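Local coordinates for transcriptional regulator (Bacillus halodurans, PDB 1Z4E), which probably transfers acyl groups as a member of the GNAT acetyltransferase family, and may act as a transcriptional regulator, at residues T75-L78 / W84-T87; I122-D127 / R135-L140; I7-E12 / I111-E116; D25-K30 / K128-A133; G13-M18 / K36-S41. All coordinates share one frame; numbering follows the deposited sequence.

Contact 1 (T75-L78 / W84-T87); sequences TPYL and WRAT
Y77 and R85 meet because both first torsions set CG anti to the carbonyl carbon (chi1 -62° and -55°): the phenol ring then lies across the base of the arginine, whose chain runs extended over one ring face. CG of R85 sits 3.5 Å from Y77 CD2, and the guanidinium follows as a cation-pi partner, its CZ 4.9 Å from the ring centroid. The two planes are inclined by 43°, so this is no flat stack. Beyond the ring, R85 bonds to T79 and Q123, which fix its charged end.

On the other face of the sheet P76 and W84 lie side by side. CB of P76 stands over the five-membered ring of W84, 3.7 Å from its centroid, a CH-pi contact. W84 NE1 itself bonds to E48 of the second subunit.

Between these two pairs the backbones join as antiparallel strands. T75 and R85 form a hydrogen-bonded pair, T75 N to R85 O at 2.9 Å and R85 N to T75 O at 2.8 Å, both nearly straight. A water gives a hydrogen to R85 O and also bonds Y77 OH and T87 OG1, and T87 OG1 in turn bonds Q123 NE2.

The contact joins the adjacent antiparallel strands 65-76 and 84-93 where the chain passes through the short helix 79-82; strand 119-127 flanks it through Q123 and L121.

Contact 2 (I122-D127 / R135-L140); sequences IQLTTD and RFYEQL
Y137 of helix 133-140 lays its ring against L124 and T126, packing a helix of this GNAT fold onto strand 119-127, outermost in the sheet of this chain. The contact is entirely apolar, without a hydrogen bond between the segments.

The CH-pi part belongs to L124. Its CD1 stands over one face of the phenol, 3.6 Å from the ring centroid and shifted toward CZ, while CD2 reaches CD1 of the ring more loosely. The opposite face is taken by F136 of the same helix, whose CD2 lies over the centre, so the tyrosine is held between a leucine methyl and a phenylalanine.

Van der Waals packing adds T126. With CG2 anti to its carbonyl carbon, beside the backbone N, the methyl is carried to the ring while OG1 takes the other branch. An alanine at Y137 is likely to open a gap between strand and helix, leaving the methyls of L124 and T126 without the ring they rest on.

V91 of strand 84-93 also touches Y137, and along its backbone strand 119-127 pairs with a strand of the second subunit. The methyl CG2 of T126 approaches Y137 CE2 obliquely, at 3.3 Å.

Contact 3 (I7-E12 / I111-E116); sequences IREATE and IERAKE
R113 reaches out from helix 102-116 of the GNAT fold to E9 at the end of strand 6-9, an outermost strand of the sheet within this chain, joining the first strand to a helix about a hundred residues later. Walking along the helix, I111 comes first and faces inward, onto I122 of strand 119-127. E112, on the exposed side, is engaged within the helix by K115, whose NZ meets its OE2 at 3.1 Å on the syn side of the carboxylate.

R113 carries the contact. Its CG lies anti to the backbone N (chi1 -176°) and the chain then bends at chi2, which turns the guanidinium along the surface toward the strand. NH2 meets E9 OE2 at 3.1 Å in a salt bridge whose hydrogen bond is weak, since the N-H...O angle is only 126°. The oxygen comes to the guanidinium at its edge, near its plane, yet the carboxylate plane is turned by 65° against it, and a single nitrogen makes the link. In the glutamate the extended chain beyond CG carries OE2 toward the arginine. The stronger partner of this NH2 is E56 of strand 55-62, with which it forms a salt bridge. A114 follows, facing C119 and F74, before K115 turns back to E112.

A bent, one-nitrogen bridge at the surface implies a loose electrostatic tie. Sharing one NH2 between two carboxylates probably offsets their mutual repulsion, while R117 close by adds a like charge to R113.

Contact 4 (D25-K30 / K128-A133); sequences DVLGRK and KQRPDA
The CA atoms of L27 and Q129 approach to 8.6 Å, where the turn after helix 15-24 faces the loop that leads from strand 119-127 into helix 133-140. D25 organises the first side: its OD2 accepts from L27 N at 2.9 Å, from above the carboxylate plane, which makes an Asx turn, while the bond from G28 N at 2.8 Å, on the anti lone pair, makes the wider Asx motif.

From the other segment R130 holds the same carboxylate end-on with two nitrogens. D25 has CG anti to its backbone N (chi1 -179°), which points the carboxylate at R130. NH1 donates to the syn lone pair of D25 OD1, at 3.0 Å, and NH2 meets OD2 of D25 at 2.7 Å, also on the syn side but 32° out of the carboxylate plane. The two planes, 44° apart, make a twisted salt bridge. OD2 therefore accepts three donors, two from its own segment and one from the arginine, and this fixes the rotation of the group. An asparagine at D25 would probably leave the charge of R130 without its mate, with R92 close by to add a like charge.

The arginine chain is extended from CG to NE, and L27 lies against it; D127 in turn touches L27. Over one face of the guanidinium stands the methyl CD1 of L27, 3.6 Å from R130 CZ.

Contact 5 (G13-M18 / K36-S41); sequences GDLEQM and KPLPVS
Helix 15-24 of this GNAT fold meets the approach to helix 40-51 here, where the loop leading into helix 40-51 packs L38 onto helix 15-24. L38 is the centre of the contact. Its CD1 rests on the backbone of helix 15-24 at E16, 3.8 Å from E16 CA, and lies 3.9 Å from L15 CG, so one methyl touches both backbone and side chain.

L15 places CG anti to the backbone N (chi1 -167°), which brings that atom to L38 CD1, and the two leucines cross at a slant. At E16 it is CA and CB that form the surface; of its side chain, CB comes within 4.2 Å of L38 CD1.

Toward K36 the contact turns polar. E16 bends at chi2, and its carboxylate bonds to the hydroxyl of Y34. K36 runs extended toward it, after which a cis peptide leads into P37. On the inner side L15 packs on F46 of helix 40-51 and on L78 of the second subunit. E16 OE2 lies 4.1 Å from K36 CE. The opposite charges probably attract, though at 4.6 Å between E16 OE2 and K36 NZ they form no salt bridge.

Contacts 1, 2 and 3 gather round the central sheet. Contacts 1 and 2, with centres about 17 Å apart, share it: A86 O meets Q123 N at 2.8 Å, joining strands 84-93 and 119-127. Contact 3 touches both from helix 102-116, A114 CB lying 3.4 Å from A86 CB and I111 CG1 3.6 Å from I122 CD1. A salt bridge from R8 NH1 to D14 OD2, 2.8 Å, ties contact 3 to contact 5. Contact 4 joins contact 2 where L27 CD1 packs on D127 CG at 3.6 Å, whereas contacts 4 and 5 stay about 8 Å apart at their nearest atoms. All five contacts reach the second subunit, contact 4 through K128 alone.

Contact 1 (T75-L78 / W84-T87)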
# COMPACT_ATOMS: atom_id res chain seq x y z
N THR A 75 8.35 0.50 0.84
CA THR A 75 8.38 1.12 -0.49
C THR A 75 8.79 2.59 -0.50
O THR A 75 8.41 3.35 0.39
CB THR A 75 6.97 1.01 -1.13
OG1 THR A 75 6.51 -0.34 -1.04
CG2 THR A 75 6.98 1.45 -2.60
N PRO A 76 9.57 3.02 -1.51
CA PRO A 76 9.98 4.43 -1.59
C PRO A 76 8.91 5.23 -2.33
O PRO A 76 8.25 4.71 -3.24
CB PRO A 76 11.28 4.36 -2.38
CG PRO A 76 11.04 3.21 -3.33
CD PRO A 76 10.38 2.18 -2.42
N TYR A 77 8.73 6.48 -1.93
CA TYR A 77 7.77 7.39 -2.55
C TYR A 77 8.45 8.75 -2.63
O TYR A 77 9.44 8.99 -1.95
CB TYR A 77 6.51 7.52 -1.67
CG TYR A 77 5.75 6.23 -1.46
CD1 TYR A 77 4.72 5.84 -2.32
CD2 TYR A 77 6.07 5.39 -0.40
CE1 TYR A 77 4.02 4.64 -2.11
CE2 TYR A 77 5.39 4.21 -0.18
CZ TYR A 77 4.36 3.84 -1.03
OH TYR A 77 3.69 2.67 -0.77
N LEU A 78 7.92 9.64 -3.47
CA LEU A 78 8.47 10.99 -3.59
C LEU A 78 7.89 11.88 -2.49
O LEU A 78 8.51 12.86 -2.08
CB LEU A 78 8.10 11.61 -4.95
CG LEU A 78 8.75 11.06 -6.21
CD1 LEU A 78 8.24 11.83 -7.42
CD2 LEU A 78 10.27 11.17 -6.10
N TRP A 84 10.38 6.65 2.62
CA TRP A 84 9.97 5.28 2.42
C TRP A 84 8.81 5.06 3.40
O TRP A 84 8.80 5.64 4.48
CB TRP A 84 11.09 4.31 2.80
CG TRP A 84 12.07 4.04 1.71
CD1 TRP A 84 12.94 4.93 1.14
CD2 TRP A 84 12.32 2.78 1.09
NE1 TRP A 84 13.71 4.30 0.20
CE2 TRP A 84 13.35 2.98 0.14
CE3 TRP A 84 11.77 1.50 1.23
CZ2 TRP A 84 13.85 1.93 -0.66
CZ3 TRP A 84 12.26 0.46 0.44
CH2 TRP A 84 13.29 0.69 -0.50
N ARG A 85 7.85 4.22 3.02
CA ARG A 85 6.73 3.91 3.90
C ARG A 85 6.64 2.41 4.03
O ARG A 85 7.04 1.67 3.12
CB ARG A 85 5.40 4.39 3.32
CG ARG A 85 5.33 5.86 2.96
CD ARG A 85 3.90 6.21 2.56
NE ARG A 85 3.81 7.54 1.96
CZ ARG A 85 2.66 8.14 1.67
NH1 ARG A 85 1.51 7.53 1.94
NH2 ARG A 85 2.66 9.35 1.11
N ALA A 86 6.12 1.95 5.16
CA ALA A 86 5.91 0.53 5.38
C ALA A 86 4.39 0.34 5.39
O ALA A 86 3.69 1.04 6.12
CB ALA A 86 6.49 0.09 6.73
N THR A 87 3.90 -0.58 4.56
CA THR A 87 2.47 -0.86 4.51
C THR A 87 2.25 -2.27 5.06
O THR A 87 2.84 -3.24 4.58
CB THR A 87 1.91 -0.81 3.07
OG1 THR A 87 2.14 0.49 2.52
CG2 THR A 87 0.42 -1.10 3.06
O HOH W 1 4.61 0.95 1.52

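Contact 2 (I122-D127 / R135-L140)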
# COMPACT_ATOMS: atom_id res chain seq x y z
N ILE A 122 4.13 4.38 8.79
CA ILE A 122 3.62 3.04 8.57
C ILE A 122 2.13 3.23 8.33
O ILE A 122 1.50 4.12 8.91
CB ILE A 122 3.95 2.12 9.78
CG1 ILE A 122 3.47 0.70 9.50
CG2 ILE A 122 3.36 2.67 11.05
CD1 ILE A 122 4.17 -0.35 10.35
N GLN A 123 1.57 2.43 7.43
CA GLN A 123 0.16 2.54 7.08
C GLN A 123 -0.48 1.20 6.79
O GLN A 123 0.21 0.19 6.58
CB GLN A 123 0.03 3.43 5.84
CG GLN A 123 0.98 3.01 4.71
CD GLN A 123 0.87 3.89 3.47
OE1 GLN A 123 0.60 5.08 3.55
NE2 GLN A 123 1.11 3.29 2.30
N LEU A 124 -1.81 1.20 6.79
CA LEU A 124 -2.58 0.01 6.49
C LEU A 124 -4.04 0.41 6.36
O LEU A 124 -4.43 1.52 6.74
CB LEU A 124 -2.46 -1.04 7.61
CG LEU A 124 -3.23 -0.76 8.90
CD1 LEU A 124 -3.77 -2.05 9.46
CD2 LEU A 124 -2.32 -0.07 9.90
N THR A 125 -4.84 -0.50 5.80
CA THR A 125 -6.27 -0.28 5.62
C THR A 125 -6.95 -1.46 6.30
O THR A 125 -6.51 -2.59 6.16
CB THR A 125 -6.68 -0.27 4.13
OG1 THR A 125 -6.09 -1.38 3.44
CG2 THR A 125 -6.23 1.01 3.46
N THR A 126 -8.00 -1.17 7.06
CA THR A 126 -8.73 -2.22 7.76
C THR A 126 -10.18 -2.17 7.32
O THR A 126 -10.76 -1.09 7.23
CB THR A 126 -8.65 -2.05 9.28
OG1 THR A 126 -9.13 -0.74 9.64
CG2 THR A 126 -7.22 -2.21 9.75
N ASP A 127 -10.75 -3.34 7.07
CA ASP A 127 -12.13 -3.43 6.61
C ASP A 127 -13.10 -2.84 7.62
O ASP A 127 -13.06 -3.18 8.80
CB ASP A 127 -12.49 -4.89 6.34
CG ASP A 127 -13.71 -5.02 5.44
OD1 ASP A 127 -14.81 -4.58 5.86
OD2 ASP A 127 -13.56 -5.56 4.33
N ARG A 135 -10.41 0.33 16.57
CA ARG A 135 -10.04 0.56 17.96
C ARG A 135 -8.64 -0.00 18.26
O ARG A 135 -7.83 0.63 18.94
CB ARG A 135 -11.08 -0.10 18.87
CG ARG A 135 -10.89 0.16 20.34
CD ARG A 135 -12.09 -0.36 21.15
NE ARG A 135 -13.36 -0.04 20.50
CZ ARG A 135 -14.09 -0.92 19.82
NH1 ARG A 135 -13.68 -2.18 19.71
NH2 ARG A 135 -15.22 -0.55 19.24
N PHE A 136 -8.38 -1.21 17.77
CA PHE A 136 -7.10 -1.87 17.96
C PHE A 136 -5.94 -1.01 17.46
O PHE A 136 -4.92 -0.86 18.14
CB PHE A 136 -7.09 -3.20 17.20
CG PHE A 136 -5.73 -3.87 17.15
CD1 PHE A 136 -5.25 -4.58 18.24
CD2 PHE A 136 -4.94 -3.78 16.00
CE1 PHE A 136 -4.00 -5.20 18.20
CE2 PHE A 136 -3.69 -4.39 15.95
CZ PHE A 136 -3.22 -5.10 17.05
N TYR A 137 -6.09 -0.45 16.27
CA TYR A 137 -5.05 0.37 15.68
C TYR A 137 -4.92 1.77 16.28
O TYR A 137 -3.82 2.30 16.38
CB TYR A 137 -5.25 0.45 14.16
CG TYR A 137 -4.93 -0.87 13.51
CD1 TYR A 137 -3.62 -1.32 13.43
CD2 TYR A 137 -5.95 -1.72 13.05
CE1 TYR A 137 -3.31 -2.57 12.91
CE2 TYR A 137 -5.65 -2.98 12.53
CZ TYR A 137 -4.32 -3.40 12.47
OH TYR A 137 -4.01 -4.65 12.00
N GLU A 138 -6.05 2.35 16.69
CA GLU A 138 -6.02 3.66 17.31
C GLU A 138 -5.29 3.54 18.65
O GLU A 138 -4.56 4.45 19.05
CB GLU A 138 -7.44 4.20 17.51
CG GLU A 138 -8.10 4.62 16.20
CD GLU A 138 -9.51 5.13 16.39
OE1 GLU A 138 -10.24 4.57 17.23
OE2 GLU A 138 -9.90 6.08 15.68
N GLN A 139 -5.48 2.40 19.31
CA GLN A 139 -4.82 2.16 20.59
C GLN A 139 -3.30 2.11 20.42
O GLN A 139 -2.55 2.42 21.35
CB GLN A 139 -5.32 0.85 21.20
CG GLN A 139 -6.78 0.90 21.64
CD GLN A 139 -7.31 -0.47 22.02
OE1 GLN A 139 -6.68 -1.50 21.75
NE2 GLN A 139 -8.47 -0.50 22.64
N LEU A 140 -2.84 1.70 19.23
CA LEU A 140 -1.41 1.62 18.94
C LEU A 140 -0.84 3.01 18.60
O LEU A 140 0.36 3.24 18.67
CB LEU A 140 -1.15 0.66 17.79
CG LEU A 140 -1.22 -0.83 18.16
CD1 LEU A 140 -1.20 -1.68 16.90
CD2 LEU A 140 -0.04 -1.17 19.07

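Contact 3 (I7-E12 / I111-E116)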
# COMPACT_ATOMS: atom_id res chain seq x y z
N ILE A 7 8.63 -14.08 17.18
CA ILE A 7 8.23 -13.44 15.92
C ILE A 7 9.41 -13.52 14.96
O ILE A 7 10.54 -13.21 15.33
CB ILE A 7 7.82 -11.98 16.17
CG1 ILE A 7 6.61 -11.94 17.10
CG2 ILE A 7 7.51 -11.27 14.84
CD1 ILE A 7 6.21 -10.55 17.55
N ARG A 8 9.14 -13.93 13.72
CA ARG A 8 10.18 -14.08 12.70
C ARG A 8 9.57 -14.09 11.30
O ARG A 8 8.34 -14.15 11.16
CB ARG A 8 10.89 -15.42 12.90
CG ARG A 8 9.92 -16.61 12.80
CD ARG A 8 10.64 -17.96 12.87
NE ARG A 8 9.69 -19.08 12.94
CZ ARG A 8 8.95 -19.52 11.93
NH1 ARG A 8 9.02 -18.95 10.73
NH2 ARG A 8 8.13 -20.54 12.12
N GLU A 9 10.42 -14.04 10.28
CA GLU A 9 9.92 -14.10 8.91
C GLU A 9 9.41 -15.52 8.69
O GLU A 9 9.94 -16.47 9.26
CB GLU A 9 11.04 -13.79 7.90
CG GLU A 9 11.59 -12.38 7.96
CD GLU A 9 12.47 -12.05 6.77
OE1 GLU A 9 11.95 -11.95 5.64
OE2 GLU A 9 13.69 -11.88 6.96
N ALA A 10 8.37 -15.67 7.89
CA ALA A 10 7.80 -16.99 7.62
C ALA A 10 8.68 -17.77 6.64
O ALA A 10 9.48 -17.19 5.90
CB ALA A 10 6.39 -16.84 7.04
N THR A 11 8.55 -19.10 6.65
CA THR A 11 9.28 -19.94 5.70
C THR A 11 8.23 -20.85 5.06
O THR A 11 7.05 -20.79 5.42
CB THR A 11 10.36 -20.81 6.39
OG1 THR A 11 9.73 -21.80 7.21
CG2 THR A 11 11.27 -19.95 7.26
N GLU A 12 8.64 -21.68 4.11
CA GLU A 12 7.71 -22.58 3.43
C GLU A 12 6.98 -23.49 4.41
O GLU A 12 5.82 -23.87 4.18
CB GLU A 12 8.45 -23.43 2.39
CG GLU A 12 8.97 -22.63 1.20
CD GLU A 12 10.25 -21.86 1.50
OE1 GLU A 12 10.78 -21.98 2.63
OE2 GLU A 12 10.72 -21.14 0.60
N ILE A 111 6.45 -2.58 13.19
CA ILE A 111 6.72 -1.15 13.24
C ILE A 111 8.20 -0.88 13.52
O ILE A 111 8.79 0.03 12.93
CB ILE A 111 5.88 -0.46 14.33
CG1 ILE A 111 4.40 -0.48 13.93
CG2 ILE A 111 6.37 0.97 14.55
CD1 ILE A 111 3.48 0.10 14.98
N GLU A 112 8.79 -1.65 14.43
CA GLU A 112 10.21 -1.47 14.73
C GLU A 112 11.04 -1.85 13.51
O GLU A 112 12.08 -1.25 13.23
CB GLU A 112 10.62 -2.33 15.93
CG GLU A 112 10.14 -1.74 17.24
CD GLU A 112 10.52 -0.28 17.37
OE1 GLU A 112 11.73 0.02 17.24
OE2 GLU A 112 9.62 0.57 17.59
N ARG A 113 10.56 -2.86 12.80
CA ARG A 113 11.21 -3.34 11.59
C ARG A 113 11.23 -2.18 10.58
O ARG A 113 12.26 -1.89 9.97
CB ARG A 113 10.42 -4.52 11.02
CG ARG A 113 11.01 -5.20 9.80
CD ARG A 113 11.89 -6.36 10.19
NE ARG A 113 12.15 -7.27 9.07
CZ ARG A 113 13.02 -8.27 9.12
NH1 ARG A 113 13.71 -8.49 10.23
NH2 ARG A 113 13.20 -9.05 8.07
N ALA A 114 10.08 -1.53 10.42
CA ALA A 114 9.94 -0.40 9.51
C ALA A 114 10.90 0.74 9.87
O ALA A 114 11.54 1.31 8.98
CB ALA A 114 8.51 0.12 9.52
N LYS A 115 11.00 1.07 11.15
CA LYS A 115 11.91 2.13 11.58
C LYS A 115 13.33 1.73 11.20
O LYS A 115 14.11 2.55 10.71
CB LYS A 115 11.82 2.34 13.10
CG LYS A 115 10.51 2.93 13.58
CD LYS A 115 10.49 3.01 15.10
CE LYS A 115 9.20 3.60 15.64
NZ LYS A 115 9.20 3.58 17.13
N GLU A 116 13.67 0.46 11.44
CA GLU A 116 14.99 -0.06 11.10
C GLU A 116 15.30 0.13 9.62
O GLU A 116 16.44 0.44 9.25
CB GLU A 116 15.07 -1.56 11.42
CG GLU A 116 15.37 -1.90 12.87
CD GLU A 116 15.11 -3.36 13.17
OE1 GLU A 116 15.19 -4.19 12.24
OE2 GLU A 116 14.83 -3.69 14.35

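Contact 4 (D25-K30 / K128-A133)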
# COMPACT_ATOMS: atom_id res chain seq x y z
N ASP A 25 -10.57 -16.75 8.56
CA ASP A 25 -11.00 -15.39 8.87
C ASP A 25 -12.46 -15.15 8.49
O ASP A 25 -12.93 -15.63 7.45
CB ASP A 25 -10.11 -14.38 8.14
CG ASP A 25 -10.50 -12.94 8.44
OD1 ASP A 25 -10.25 -12.49 9.58
OD2 ASP A 25 -11.06 -12.28 7.55
N VAL A 26 -13.17 -14.40 9.32
CA VAL A 26 -14.58 -14.12 9.05
C VAL A 26 -14.80 -13.56 7.65
O VAL A 26 -15.81 -13.86 7.01
CB VAL A 26 -15.15 -13.12 10.08
CG1 VAL A 26 -16.63 -12.89 9.83
CG2 VAL A 26 -14.93 -13.65 11.49
N LEU A 27 -13.86 -12.75 7.16
CA LEU A 27 -13.96 -12.17 5.83
C LEU A 27 -13.18 -12.98 4.79
O LEU A 27 -13.64 -13.16 3.66
CB LEU A 27 -13.46 -10.72 5.83
CG LEU A 27 -14.16 -9.75 6.79
CD1 LEU A 27 -13.54 -8.37 6.66
CD2 LEU A 27 -15.65 -9.70 6.50
N GLY A 28 -12.00 -13.45 5.17
CA GLY A 28 -11.19 -14.22 4.24
C GLY A 28 -11.86 -15.52 3.83
O GLY A 28 -11.60 -16.06 2.76
N ARG A 29 -12.73 -16.02 4.70
CA ARG A 29 -13.45 -17.26 4.46
C ARG A 29 -14.16 -17.20 3.11
O ARG A 29 -14.32 -18.22 2.43
CB ARG A 29 -14.45 -17.47 5.59
CG ARG A 29 -15.18 -18.79 5.58
CD ARG A 29 -15.74 -19.06 6.98
NE ARG A 29 -16.45 -17.89 7.50
CZ ARG A 29 -16.78 -17.73 8.78
NH1 ARG A 29 -16.48 -18.67 9.67
NH2 ARG A 29 -17.43 -16.64 9.17
N LYS A 30 -14.54 -16.00 2.70
CA LYS A 30 -15.25 -15.79 1.44
C LYS A 30 -14.32 -15.57 0.25
O LYS A 30 -14.75 -15.65 -0.90
CB LYS A 30 -16.18 -14.57 1.57
CG LYS A 30 -17.24 -14.68 2.66
CD LYS A 30 -18.28 -15.75 2.33
CE LYS A 30 -19.39 -15.79 3.37
NZ LYS A 30 -18.89 -16.15 4.73
N LYS A 128 -13.98 -1.96 7.14
CA LYS A 128 -14.97 -1.32 8.01
C LYS A 128 -15.96 -2.33 8.60
O LYS A 128 -16.71 -1.99 9.51
CB LYS A 128 -15.73 -0.25 7.23
CG LYS A 128 -14.86 0.94 6.81
CD LYS A 128 -15.67 1.99 6.05
CE LYS A 128 -14.80 3.19 5.68
NZ LYS A 128 -15.56 4.24 4.94
N GLN A 129 -15.95 -3.56 8.10
CA GLN A 129 -16.86 -4.58 8.62
C GLN A 129 -16.30 -5.24 9.88
O GLN A 129 -16.99 -6.02 10.53
CB GLN A 129 -17.17 -5.63 7.56
CG GLN A 129 -18.03 -5.09 6.43
CD GLN A 129 -19.24 -4.31 6.94
OE1 GLN A 129 -20.08 -4.83 7.69
NE2 GLN A 129 -19.34 -3.05 6.53
N ARG A 130 -15.05 -4.93 10.21
CA ARG A 130 -14.43 -5.47 11.42
C ARG A 130 -14.62 -4.36 12.46
O ARG A 130 -13.86 -3.39 12.50
CB ARG A 130 -12.94 -5.74 11.21
CG ARG A 130 -12.60 -6.74 10.11
CD ARG A 130 -11.08 -6.79 9.90
NE ARG A 130 -10.68 -7.63 8.77
CZ ARG A 130 -10.70 -8.96 8.78
NH1 ARG A 130 -11.10 -9.62 9.85
NH2 ARG A 130 -10.31 -9.64 7.71
N PRO A 131 -15.62 -4.52 13.34
CA PRO A 131 -15.91 -3.52 14.38
C PRO A 131 -14.76 -3.14 15.31
O PRO A 131 -14.55 -1.96 15.58
CB PRO A 131 -17.07 -4.16 15.13
CG PRO A 131 -16.75 -5.62 15.05
CD PRO A 131 -16.35 -5.77 13.59
N ASP A 132 -14.00 -4.13 15.78
CA ASP A 132 -12.91 -3.87 16.72
C ASP A 132 -11.55 -3.50 16.13
O ASP A 132 -10.65 -3.10 16.87
CB ASP A 132 -12.74 -5.07 17.65
CG ASP A 132 -14.05 -5.51 18.29
OD1 ASP A 132 -14.83 -4.63 18.71
OD2 ASP A 132 -14.29 -6.73 18.39
N ALA A 133 -11.38 -3.64 14.82
CA ALA A 133 -10.10 -3.33 14.21
C ALA A 133 -9.67 -1.88 14.37
O ALA A 133 -8.55 -1.60 14.78
CB ALA A 133 -10.12 -3.72 12.72

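Contact 5 (G13-M18 / K36-S41)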
# COMPACT_ATOMS: atom_id res chain seq x y z
N GLY A 13 7.64 -23.82 5.51
CA GLY A 13 7.05 -24.68 6.51
C GLY A 13 5.84 -24.09 7.23
O GLY A 13 5.07 -24.83 7.86
N ASP A 14 5.66 -22.78 7.13
CA ASP A 14 4.53 -22.11 7.79
C ASP A 14 3.36 -21.89 6.85
O ASP A 14 2.25 -21.55 7.29
CB ASP A 14 4.96 -20.72 8.31
CG ASP A 14 6.20 -20.77 9.16
OD1 ASP A 14 6.28 -21.64 10.05
OD2 ASP A 14 7.09 -19.92 8.96
N LEU A 15 3.60 -22.06 5.55
CA LEU A 15 2.58 -21.80 4.55
C LEU A 15 1.24 -22.47 4.78
O LEU A 15 0.20 -21.83 4.65
CB LEU A 15 3.09 -22.16 3.15
CG LEU A 15 2.22 -21.64 2.00
CD1 LEU A 15 2.03 -20.13 2.12
CD2 LEU A 15 2.88 -21.99 0.67
N GLU A 16 1.25 -23.76 5.12
CA GLU A 16 0.01 -24.48 5.35
C GLU A 16 -0.81 -23.83 6.46
O GLU A 16 -2.03 -23.61 6.32
CB GLU A 16 0.31 -25.95 5.68
CG GLU A 16 -0.91 -26.85 5.82
CD GLU A 16 -1.50 -26.84 7.21
OE1 GLU A 16 -0.72 -26.84 8.18
OE2 GLU A 16 -2.75 -26.86 7.34
N GLN A 17 -0.16 -23.49 7.57
CA GLN A 17 -0.86 -22.86 8.68
C GLN A 17 -1.31 -21.44 8.34
O GLN A 17 -2.39 -21.02 8.75
CB GLN A 17 0.00 -22.84 9.94
CG GLN A 17 0.23 -24.21 10.55
CD GLN A 17 1.05 -24.14 11.82
OE1 GLN A 17 0.60 -23.59 12.84
NE2 GLN A 17 2.26 -24.68 11.77
N MET A 18 -0.49 -20.70 7.59
CA MET A 18 -0.88 -19.33 7.23
C MET A 18 -2.14 -19.33 6.35
O MET A 18 -3.06 -18.55 6.59
CB MET A 18 0.27 -18.61 6.50
CG MET A 18 1.46 -18.22 7.41
SD MET A 18 2.64 -17.04 6.63
CE MET A 18 3.33 -18.06 5.37
N LYS A 36 -5.90 -29.25 0.91
CA LYS A 36 -4.66 -30.02 0.86
C LYS A 36 -4.75 -30.95 -0.34
O LYS A 36 -5.68 -31.76 -0.43
CB LYS A 36 -4.49 -30.86 2.13
CG LYS A 36 -4.51 -30.07 3.43
CD LYS A 36 -4.42 -31.02 4.61
CE LYS A 36 -4.45 -30.27 5.93
NZ LYS A 36 -4.23 -31.18 7.08
N PRO A 37 -3.80 -30.85 -1.28
CA PRO A 37 -2.67 -29.92 -1.27
C PRO A 37 -3.08 -28.46 -1.41
O PRO A 37 -4.18 -28.15 -1.88
CB PRO A 37 -1.84 -30.40 -2.46
CG PRO A 37 -2.90 -30.88 -3.41
CD PRO A 37 -3.81 -31.66 -2.50
N LEU A 38 -2.20 -27.56 -0.99
CA LEU A 38 -2.46 -26.12 -1.08
C LEU A 38 -2.52 -25.66 -2.53
O LEU A 38 -1.77 -26.15 -3.38
CB LEU A 38 -1.36 -25.35 -0.35
CG LEU A 38 -1.16 -25.61 1.15
CD1 LEU A 38 0.14 -24.96 1.62
CD2 LEU A 38 -2.35 -25.07 1.93
N PRO A 39 -3.43 -24.71 -2.84
CA PRO A 39 -3.54 -24.20 -4.22
C PRO A 39 -2.21 -23.57 -4.62
O PRO A 39 -1.61 -22.82 -3.85
CB PRO A 39 -4.66 -23.17 -4.11
CG PRO A 39 -5.53 -23.73 -3.02
CD PRO A 39 -4.51 -24.17 -1.99
N VAL A 40 -1.75 -23.85 -5.84
CA VAL A 40 -0.47 -23.33 -6.29
C VAL A 40 -0.40 -21.80 -6.31
O VAL A 40 0.68 -21.23 -6.22
CB VAL A 40 -0.09 -23.87 -7.69
CG1 VAL A 40 0.06 -25.38 -7.62
CG2 VAL A 40 -1.15 -23.47 -8.70
N SER A 41 -1.55 -21.15 -6.42
CA SER A 41 -1.59 -19.69 -6.44
C SER A 41 -0.93 -19.12 -5.17
O SER A 41 -0.25 -18.09 -5.24
CB SER A 41 -3.03 -19.20 -6.55
OG SER A 41 -3.80 -19.62 -5.44